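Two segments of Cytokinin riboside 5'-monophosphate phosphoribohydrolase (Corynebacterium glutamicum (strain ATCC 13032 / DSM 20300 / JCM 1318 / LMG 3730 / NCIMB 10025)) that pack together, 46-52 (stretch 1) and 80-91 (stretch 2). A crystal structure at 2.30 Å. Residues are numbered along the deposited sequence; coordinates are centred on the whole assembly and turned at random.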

# COMPACT_ATOMS: atom_id res chain seq x y z
N VAL A 46 2.60 18.04 6.92
CA VAL A 46 1.46 17.74 6.07
C VAL A 46 1.08 16.33 6.46
O VAL A 46 1.95 15.44 6.48
CB VAL A 46 1.80 17.75 4.60
CG1 VAL A 46 0.55 17.47 3.79
CG2 VAL A 46 2.41 19.11 4.21
N TYR A 47 -0.20 16.12 6.76
CA TYR A 47 -0.67 14.78 7.14
C TYR A 47 -2.15 14.63 6.80
O TYR A 47 -2.77 15.54 6.25
CB TYR A 47 -0.37 14.48 8.62
CG TYR A 47 -1.43 14.97 9.59
CD1 TYR A 47 -1.90 16.28 9.54
CD2 TYR A 47 -1.94 14.14 10.56
CE1 TYR A 47 -2.88 16.72 10.39
CE2 TYR A 47 -2.92 14.59 11.43
CZ TYR A 47 -3.41 15.86 11.33
OH TYR A 47 -4.36 16.32 12.20
N GLY A 48 -2.72 13.45 7.09
CA GLY A 48 -4.04 13.11 6.67
C GLY A 48 -5.17 13.70 7.48
O GLY A 48 -6.32 13.32 7.24
N GLY A 49 -4.90 14.60 8.43
CA GLY A 49 -5.95 15.37 9.15
C GLY A 49 -6.72 14.78 10.35
O GLY A 49 -7.74 15.36 10.82
N GLY A 50 -6.25 13.66 10.89
CA GLY A 50 -6.97 12.98 11.94
C GLY A 50 -6.63 13.56 13.30
O GLY A 50 -5.64 14.29 13.46
N LYS A 51 -7.45 13.21 14.28
CA LYS A 51 -7.26 13.62 15.63
C LYS A 51 -7.05 12.43 16.59
O LYS A 51 -7.00 12.63 17.77
CB LYS A 51 -8.42 14.49 16.09
CG LYS A 51 -9.80 13.84 15.99
CD LYS A 51 -10.92 14.74 16.50
CE LYS A 51 -12.25 14.01 16.47
NZ LYS A 51 -13.35 15.00 16.52
N VAL A 52 -6.93 11.22 16.12
CA VAL A 52 -6.72 10.08 17.04
C VAL A 52 -5.44 9.35 16.64
O VAL A 52 -4.90 9.50 15.52
CB VAL A 52 -7.90 9.10 17.10
CG1 VAL A 52 -9.06 9.73 17.85
CG2 VAL A 52 -8.32 8.63 15.71
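Stretch 2 (80-91) GELGHEKLTELE

How does the backbone of stretch 2 lie on stretch 1? Where they meet, both are loop: Gly50, Gly83 and His84 are extended, but Gly49 and Lys51 are not. Stretch 1 is strand only at its start and stretch 2 only at its end: Val46 and Tyr47 close a strand that begins earlier in the chain, while Glu89 to Glu91 open one that continues later. Glu81 is the first residue after a helix to leave helical phi/psi, with a positive phi of 65° in a Schellman motif. Stretch 2 then passes the loop of stretch 1, Gly83 coming alongside Gly50 with their CA atoms 5.0 Å apart and His84 alongside Lys51 with CA atoms 4.8 Å apart, so the numbering rises together over these two pairs. Its later residues turn back toward the start of stretch 1, so that Leu87 reaches Tyr47 and Leu90 reaches Gly49. Together the two segments bury 409 Å².

Which backbone groups are satisfied across the contact? The central bond runs from His84 N to Gly49 O, 2.8 Å long with an angle of 151° at the hydrogen. The same acceptor also receives a CA-H...O contact, Gly83 CA lying 3.5 Å from Gly49 O. A second contact of this kind runs the other way, with Gly50 CA 3.6 Å from Leu82 O. Lys51 N is also 3.6 Å from Leu82 O, too long to count as a hydrogen bond. Gly49 has a positive phi of 82°, which by itself favours glycine, and an ideal CB there would stand 3.2 Å from Leu90 CD1, a tight fit.

What does Lys51 do with its charge? Its CA-to-CB bond points toward stretch 2, and after a p rotamer at chi1 the chain is extended through three t angles, running along the backbone of stretch 2 with Lys51 CD 3.6 Å from Gly83 O. The ammonium then donates to a main-chain carbonyl, Lys51 NZ to Glu81 O at 2.9 Å. The carboxylate of Glu85 is nearby, but at 4.2 Å from Lys51 NZ to Glu85 OE2 the charges attract without forming a salt bridge. This lysine gives up more surface to the other segment than any other residue, 100 Å², although it remains exposed overall.

How do Tyr47 and His84 fit together, and is every polar atom paired? The tyrosine hydroxyl donates within its own segment, Tyr47 OH to Gly50 O at 2.7 Å, a bond that ties the loop back to the end of the strand. Against this pair rests His84, whose CB is 3.4 Å from Tyr47 OH and 3.6 Å from Gly50 O. The imidazole presents an edge to that carbonyl but finds no bond on this side: His84 ND1, 3.9 Å from Lys51 CB, is buried without a partner anywhere in the model. Leu87 completes the packing with apolar contact at the edge of the tyrosine ring, Leu87 CD1 lying 3.9 Å from Tyr47 CE1, while Leu87 CD2 is 3.5 Å from Tyr47 OH.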

# COMPACT_ATOMS: atom_id res chain seq x y z
N GLY A 80 -17.70 11.65 9.01
CA GLY A 80 -17.42 10.77 10.15
C GLY A 80 -16.99 11.41 11.47
O GLY A 80 -16.66 10.68 12.40
N GLU A 81 -16.96 12.75 11.57
CA GLU A 81 -16.49 13.48 12.78
C GLU A 81 -14.97 13.28 13.11
O GLU A 81 -14.53 13.59 14.22
CB GLU A 81 -17.39 13.17 14.01
CG GLU A 81 -18.64 14.05 14.16
CD GLU A 81 -19.31 13.90 15.54
OE1 GLU A 81 -20.01 12.88 15.76
OE2 GLU A 81 -19.12 14.78 16.41
N LEU A 82 -14.18 12.84 12.13
CA LEU A 82 -12.78 12.42 12.34
C LEU A 82 -11.69 13.51 12.15
O LEU A 82 -10.50 13.27 12.43
CB LEU A 82 -12.46 11.26 11.39
CG LEU A 82 -13.16 9.92 11.69
CD1 LEU A 82 -13.27 9.06 10.44
CD2 LEU A 82 -12.41 9.19 12.79
N GLY A 83 -12.08 14.70 11.68
CA GLY A 83 -11.14 15.75 11.34
C GLY A 83 -10.64 16.48 12.56
O GLY A 83 -11.36 16.67 13.51
N HIS A 84 -9.38 16.87 12.54
CA HIS A 84 -8.79 17.66 13.63
C HIS A 84 -9.20 19.15 13.52
O HIS A 84 -9.18 19.72 12.43
CB HIS A 84 -7.30 17.52 13.53
CG HIS A 84 -6.54 18.10 14.67
ND1 HIS A 84 -5.78 17.33 15.51
CD2 HIS A 84 -6.38 19.37 15.06
CE1 HIS A 84 -5.16 18.11 16.37
NE2 HIS A 84 -5.51 19.36 16.12
N GLU A 85 -9.52 19.76 14.65
CA GLU A 85 -10.26 21.04 14.70
C GLU A 85 -9.44 22.28 15.00
O GLU A 85 -9.99 23.36 15.08
CB GLU A 85 -11.38 20.93 15.75
CG GLU A 85 -12.17 19.63 15.65
CD GLU A 85 -13.56 19.70 16.27
OE1 GLU A 85 -13.75 20.47 17.23
OE2 GLU A 85 -14.46 18.98 15.78
N LYS A 86 -8.14 22.12 15.17
CA LYS A 86 -7.22 23.23 15.47
C LYS A 86 -5.92 23.23 14.67
O LYS A 86 -4.92 23.77 15.12
CB LYS A 86 -6.92 23.27 16.97
CG LYS A 86 -8.14 23.02 17.87
CD LYS A 86 -7.82 23.18 19.35
CE LYS A 86 -9.04 23.62 20.15
NZ LYS A 86 -9.35 25.06 19.87
N LEU A 87 -5.96 22.69 13.45
CA LEU A 87 -4.86 22.79 12.49
C LEU A 87 -4.75 24.17 11.87
O LEU A 87 -5.74 24.89 11.75
CB LEU A 87 -5.02 21.79 11.35
CG LEU A 87 -5.27 20.34 11.76
CD1 LEU A 87 -5.63 19.52 10.53
CD2 LEU A 87 -4.07 19.80 12.54
N THR A 88 -3.54 24.50 11.43
CA THR A 88 -3.31 25.70 10.63
C THR A 88 -4.28 25.73 9.44
O THR A 88 -4.83 26.77 9.09
CB THR A 88 -1.86 25.72 10.09
OG1 THR A 88 -0.94 25.31 11.13
CG2 THR A 88 -1.49 27.08 9.48
N GLU A 89 -4.46 24.57 8.81
CA GLU A 89 -5.46 24.41 7.77
C GLU A 89 -5.89 22.93 7.67
O GLU A 89 -5.08 22.03 7.81
CB GLU A 89 -4.85 24.83 6.44
CG GLU A 89 -5.81 25.29 5.38
CD GLU A 89 -5.05 25.90 4.20
OE1 GLU A 89 -4.42 26.99 4.38
OE2 GLU A 89 -5.03 25.28 3.11
N LEU A 90 -7.17 22.72 7.36
CA LEU A 90 -7.69 21.43 7.05
C LEU A 90 -8.31 21.53 5.66
O LEU A 90 -9.29 22.19 5.48
CB LEU A 90 -8.70 20.97 8.12
CG LEU A 90 -9.44 19.63 7.87
CD1 LEU A 90 -8.44 18.53 7.52
CD2 LEU A 90 -10.30 19.23 9.07
N GLU A 91 -7.69 20.86 4.68
CA GLU A 91 -8.23 20.79 3.31
C GLU A 91 -9.15 19.56 3.17
O GLU A 91 -8.69 18.44 3.36
CB GLU A 91 -7.11 20.70 2.29
CG GLU A 91 -6.08 21.79 2.48
CD GLU A 91 -5.16 22.00 1.29
OE1 GLU A 91 -5.36 21.37 0.23
OE2 GLU A 91 -4.21 22.81 1.41